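Local coordinates for protein Bse634I restriction endonuclease (Geobacillus stearothermophilus, PDB 1KNV) that acts as a type II restriction endonuclease, probably cutting DNA at a specific sequence with the help of metal ions, at residues V11-E16 with K61-P66; S143-L148 with N214-L219. All coordinates share one frame; numbering follows the deposited sequence.

How the contacts relate
Starting from the N terminus, contact 1 closes first. It brings the opening strand of a small antiparallel hairpin, 11-16, against the link 61-66 between helices 43-60 and 68-93, so that the rest of the hairpin, helix 26-33 and helix 43-60 lie in the loop it closes. Contact 2 follows in series, neither enclosing nor crossing the first. It joins the entry to strand 147-151 of the mixed central sheet to helix 203-227, and the loop between them holds helix 169-176 and strand 191-198. The two lie on opposite sides of the chain's centre, about 38 Å between their own centres; one is peripheral, the other buried.

Contact 1 of 2, residues V11-E16 with K61-P66; sequences VEEYKE and KGLAIP
Val11 and Leu63 carry most of this contact, which illustrates how a β-hairpin can be packed against the turn that ends a helix. Strand 11-16 pairs antiparallel with strand 19-24, while 61-66 leads out of helix 43-60 through a Schellman motif, Gly62 leaving the helix with a positive phi of 54°. Before and after Gly62 in sequence, Lys61 and Leu63 both start their side chains toward the strand. One methyl of Val11 does the touching: with CG1 turned anti to the carbonyl carbon (chi1 -65°), CG2 falls between the backbone N and the carbonyl carbon and lies 3.6 Å from Lys61 CD and 3.8 Å from Lys61 CE. The aliphatic part of the lysine thus serves as an apolar surface, and the two side chains run past each other in opposite senses. Leu63 CD1 comes to the same valine methyl more loosely, with Val11 CG2 and Leu63 CD1 4.3 Å apart. Val11 also rests on Val54, Val57 and Val58 of helix 43-60, which makes it the buried member of an otherwise more open patch. Two residues along, the Glu13 side chain meets Leu63 at about a right angle, with Glu13 OE2 4.0 Å from Leu63 CD2. The lysine's polar end is engaged elsewhere: Lys61 NZ is hydrogen-bonded to Thr6 O, and stands 6.1 Å from Glu13 OE2.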
loop_
_atom_site.group_PDB
_atom_site.type_symbol
_atom_site.label_atom_id
_atom_site.label_comp_id
_atom_site.label_asym_id
_atom_site.label_seq_id
_atom_site.Cartn_x
_atom_site.Cartn_y
_atom_site.Cartn_z
ATOM N N VAL B 11 7.029 52.045 20.924
ATOM C CA VAL B 11 5.952 52.633 20.128
ATOM C C VAL B 11 6.618 53.653 19.210
ATOM O O VAL B 11 7.619 54.267 19.579
ATOM C CB VAL B 11 4.874 53.342 20.999
ATOM C CG1 VAL B 11 4.147 52.327 21.862
ATOM C CG2 VAL B 11 5.510 54.419 21.861
ATOM N N GLU B 12 6.075 53.824 18.013
ATOM C CA GLU B 12 6.649 54.752 17.048
ATOM C C GLU B 12 5.563 55.481 16.268
ATOM O O GLU B 12 4.507 54.912 15.985
ATOM C CB GLU B 12 7.570 53.974 16.101
ATOM C CG GLU B 12 7.894 54.640 14.783
ATOM C CD GLU B 12 8.864 53.812 13.958
ATOM O OE1 GLU B 12 8.731 52.572 13.950
ATOM O OE2 GLU B 12 9.755 54.402 13.310
ATOM N N GLU B 13 5.808 56.751 15.953
ATOM C CA GLU B 13 4.839 57.528 15.185
ATOM C C GLU B 13 5.325 57.577 13.755
ATOM O O GLU B 13 6.521 57.638 13.480
ATOM C CB GLU B 13 4.716 58.984 15.638
ATOM C CG GLU B 13 5.200 59.340 17.021
ATOM C CD GLU B 13 5.135 60.849 17.245
ATOM O OE1 GLU B 13 4.953 61.591 16.245
ATOM O OE2 GLU B 13 5.273 61.293 18.406
ATOM N N TYR B 14 4.385 57.565 12.834
ATOM C CA TYR B 14 4.742 57.635 11.442
ATOM C C TYR B 14 3.553 58.197 10.699
ATOM O O TYR B 14 2.415 58.084 11.154
ATOM C CB TYR B 14 5.117 56.242 10.926
ATOM C CG TYR B 14 3.966 55.267 10.835
ATOM C CD1 TYR B 14 3.367 54.980 9.609
ATOM C CD2 TYR B 14 3.473 54.631 11.976
ATOM C CE1 TYR B 14 2.302 54.090 9.518
ATOM C CE2 TYR B 14 2.404 53.738 11.898
ATOM C CZ TYR B 14 1.828 53.472 10.662
ATOM O OH TYR B 14 0.770 52.595 10.568
ATOM N N LYS B 15 3.823 58.843 9.576
ATOM C CA LYS B 15 2.753 59.402 8.782
ATOM C C LYS B 15 2.496 58.541 7.556
ATOM O O LYS B 15 3.397 57.890 7.021
ATOM C CB LYS B 15 3.077 60.832 8.355
ATOM C CG LYS B 15 3.067 61.834 9.492
ATOM C CD LYS B 15 3.272 63.231 8.952
ATOM C CE LYS B 15 3.506 64.233 10.061
ATOM N NZ LYS B 15 3.790 65.585 9.497
ATOM N N GLU B 16 1.238 58.536 7.139
ATOM C CA GLU B 16 0.777 57.793 5.984
ATOM C C GLU B 16 -0.326 58.653 5.402
ATOM O O GLU B 16 -1.345 58.880 6.052
ATOM C CB GLU B 16 0.202 56.447 6.405
ATOM C CG GLU B 16 1.080 55.265 6.075
ATOM C CD GLU B 16 0.289 53.979 6.041
ATOM O OE1 GLU B 16 -0.854 54.013 5.541
ATOM O OE2 GLU B 16 0.805 52.939 6.501
ATOM N N LYS B 61 3.160 59.389 26.585
ATOM C CA LYS B 61 3.486 60.120 25.368
ATOM C C LYS B 61 2.247 60.818 24.816
ATOM O O LYS B 61 2.312 61.504 23.793
ATOM C CB LYS B 61 4.047 59.159 24.312
ATOM C CG LYS B 61 5.479 58.666 24.549
ATOM C CD LYS B 61 5.854 57.608 23.505
ATOM C CE LYS B 61 7.333 57.236 23.542
ATOM N NZ LYS B 61 8.200 58.215 22.820
ATOM N N GLY B 62 1.119 60.633 25.503
ATOM C CA GLY B 62 -0.140 61.232 25.086
ATOM C C GLY B 62 -0.508 60.904 23.650
ATOM O O GLY B 62 -1.048 61.745 22.926
ATOM N N LEU B 63 -0.231 59.670 23.242
ATOM C CA LEU B 63 -0.502 59.224 21.880
ATOM C C LEU B 63 -1.826 58.498 21.743
ATOM O O LEU B 63 -2.418 58.073 22.736
ATOM C CB LEU B 63 0.623 58.300 21.410
ATOM C CG LEU B 63 2.029 58.902 21.443
ATOM C CD1 LEU B 63 3.044 57.843 21.054
ATOM C CD2 LEU B 63 2.099 60.095 20.500
ATOM N N ALA B 64 -2.289 58.367 20.501
ATOM C CA ALA B 64 -3.530 57.656 20.227
ATOM C C ALA B 64 -3.284 56.227 20.699
ATOM O O ALA B 64 -2.201 55.684 20.500
ATOM C CB ALA B 64 -3.831 57.679 18.730
ATOM N N ILE B 65 -4.276 55.614 21.330
ATOM C CA ILE B 65 -4.105 54.258 21.836
ATOM C C ILE B 65 -4.353 53.164 20.788
ATOM O O ILE B 65 -5.386 53.159 20.109
ATOM C CB ILE B 65 -5.030 54.026 23.033
ATOM C CG1 ILE B 65 -4.768 55.097 24.092
ATOM C CG2 ILE B 65 -4.802 52.639 23.607
ATOM C CD1 ILE B 65 -5.785 55.115 25.215
ATOM N N PRO B 66 -3.394 52.227 20.640
ATOM C CA PRO B 66 -3.490 51.117 19.685
ATOM C C PRO B 66 -4.693 50.221 19.982
ATOM O O PRO B 66 -4.996 49.947 21.141
ATOM C CB PRO B 66 -2.163 50.388 19.877
ATOM C CG PRO B 66 -1.231 51.495 20.219
ATOM C CD PRO B 66 -2.044 52.273 21.229
#

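Contact 2 of 2, residues S143-L148 with N214-L219; sequences SNPDLL and NILKSL
In the nuclease core of the PD-(D/E)XK clan, to which this enzyme belongs, Pro145 and Asp146 probably form the proline-aspartate pair that gives the clan its first letters, and Leu216 of helix 203-227 packs against the proline. The leucine divides its two methyls between two targets. Leu216 CD1 faces the pyrrolidine ring broadly, lying 4.0 Å from Pro145 CD and 4.2 Å from Pro145 CB. The other methyl turns to the backbone just upstream, where Leu216 CD2 is 3.8 Å from Ser143 O. A chi1 of -64° with an extended chi2 of 174° carries this fork out from the helix toward the loop. Ser143 meets the leucine through its main chain, while its hydroxyl OG hydrogen-bonds to Glu212 OE1, one turn earlier in the same helix. Next to the proline, Asp146 OD2 accepts a hydrogen bond from Leu197 N; both residues bind calcium in a structure of this protein, although no metal is bound to this chain. Asp146 and Leu147 together face Val195 in a classic β-bulge. The chemistry thus divides the work: Leu216 meets the loop beside the calcium-binding aspartate by van der Waals packing, while a directional bond between loop and helix comes from Ser143 and Glu212.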
loop_
_atom_site.group_PDB
_atom_site.type_symbol
_atom_site.label_atom_id
_atom_site.label_comp_id
_atom_site.label_asym_id
_atom_site.label_seq_id
_atom_site.Cartn_x
_atom_site.Cartn_y
_atom_site.Cartn_z
ATOM N N SER B 143 1.806 23.411 5.008
ATOM C CA SER B 143 1.931 24.602 5.845
ATOM C C SER B 143 3.139 24.427 6.760
ATOM O O SER B 143 3.805 23.392 6.725
ATOM C CB SER B 143 0.666 24.806 6.684
ATOM O OG SER B 143 0.413 23.669 7.491
ATOM N N ASN B 144 3.413 25.438 7.578
ATOM C CA ASN B 144 4.546 25.411 8.494
ATOM C C ASN B 144 4.198 25.168 9.943
ATOM O O ASN B 144 3.360 25.871 10.511
ATOM C CB ASN B 144 5.286 26.744 8.471
ATOM C CG ASN B 144 6.206 26.878 7.308
ATOM O OD1 ASN B 144 6.136 26.115 6.356
ATOM N ND2 ASN B 144 7.079 27.871 7.368
ATOM N N PRO B 145 4.822 24.158 10.560
ATOM C CA PRO B 145 4.534 23.921 11.974
ATOM C C PRO B 145 5.236 25.119 12.624
ATOM O O PRO B 145 6.203 25.645 12.059
ATOM C CB PRO B 145 5.248 22.604 12.253
ATOM C CG PRO B 145 6.377 22.630 11.315
ATOM C CD PRO B 145 5.746 23.143 10.038
ATOM N N ASP B 146 4.757 25.572 13.775
ATOM C CA ASP B 146 5.364 26.731 14.415
ATOM C C ASP B 146 6.721 26.399 15.013
ATOM O O ASP B 146 7.571 27.279 15.194
ATOM C CB ASP B 146 4.439 27.270 15.504
ATOM C CG ASP B 146 3.095 27.717 14.950
ATOM O OD1 ASP B 146 3.076 28.540 14.001
ATOM O OD2 ASP B 146 2.061 27.243 15.455
ATOM N N LEU B 147 6.940 25.129 15.297
ATOM C CA LEU B 147 8.193 24.716 15.898
ATOM C C LEU B 147 8.668 23.400 15.286
ATOM O O LEU B 147 7.887 22.458 15.113
ATOM C CB LEU B 147 7.954 24.534 17.390
ATOM C CG LEU B 147 9.047 24.258 18.397
ATOM C CD1 LEU B 147 9.983 25.424 18.304
ATOM C CD2 LEU B 147 8.462 24.096 19.803
ATOM N N LEU B 148 9.946 23.351 14.921
ATOM C CA LEU B 148 10.555 22.152 14.347
ATOM C C LEU B 148 11.689 21.588 15.214
ATOM O O LEU B 148 12.556 22.341 15.674
ATOM C CB LEU B 148 11.186 22.446 12.994
ATOM C CG LEU B 148 10.378 22.680 11.751
ATOM C CD1 LEU B 148 11.337 22.739 10.561
ATOM C CD2 LEU B 148 9.399 21.550 11.639
ATOM N N ASN B 214 -2.264 15.849 9.803
ATOM C CA ASN B 214 -2.543 14.933 8.698
ATOM C C ASN B 214 -1.732 15.272 7.467
ATOM O O ASN B 214 -1.211 14.378 6.805
ATOM C CB ASN B 214 -4.025 14.960 8.341
ATOM C CG ASN B 214 -4.815 13.969 9.144
ATOM O OD1 ASN B 214 -4.628 12.758 8.998
ATOM N ND2 ASN B 214 -5.697 14.466 10.010
ATOM N N ILE B 215 -1.633 16.570 7.172
ATOM C CA ILE B 215 -0.888 17.068 6.010
ATOM C C ILE B 215 0.604 16.755 6.094
ATOM O O ILE B 215 1.192 16.217 5.144
ATOM C CB ILE B 215 -1.065 18.604 5.840
ATOM C CG1 ILE B 215 -2.462 18.906 5.312
ATOM C CG2 ILE B 215 -0.038 19.155 4.858
ATOM C CD1 ILE B 215 -2.670 18.412 3.886
ATOM N N LEU B 216 1.211 17.085 7.230
ATOM C CA LEU B 216 2.632 16.849 7.410
ATOM C C LEU B 216 2.996 15.370 7.568
ATOM O O LEU B 216 3.956 14.894 6.960
ATOM C CB LEU B 216 3.140 17.656 8.606
ATOM C CG LEU B 216 3.041 19.174 8.421
ATOM C CD1 LEU B 216 3.422 19.869 9.709
ATOM C CD2 LEU B 216 3.951 19.616 7.271
ATOM N N LYS B 217 2.244 14.639 8.383
ATOM C CA LYS B 217 2.539 13.225 8.570
ATOM C C LYS B 217 2.372 12.413 7.283
ATOM O O LYS B 217 3.155 11.503 7.014
ATOM C CB LYS B 217 1.663 12.625 9.671
ATOM C CG LYS B 217 2.111 12.973 11.070
ATOM C CD LYS B 217 1.366 12.109 12.074
ATOM C CE LYS B 217 1.983 12.233 13.434
ATOM N NZ LYS B 217 1.475 11.174 14.337
ATOM N N SER B 218 1.352 12.719 6.493
ATOM C CA SER B 218 1.167 11.975 5.260
ATOM C C SER B 218 2.305 12.305 4.289
ATOM O O SER B 218 2.769 11.439 3.538
ATOM C CB SER B 218 -0.193 12.300 4.639
ATOM O OG SER B 218 -0.306 13.669 4.296
ATOM N N LEU B 219 2.772 13.553 4.326
ATOM C CA LEU B 219 3.866 13.978 3.460
ATOM C C LEU B 219 5.102 13.147 3.794
ATOM O O LEU B 219 5.814 12.675 2.899
ATOM C CB LEU B 219 4.180 15.461 3.674
ATOM C CG LEU B 219 5.242 16.096 2.766
ATOM C CD1 LEU B 219 4.679 16.255 1.361
ATOM C CD2 LEU B 219 5.652 17.462 3.310
#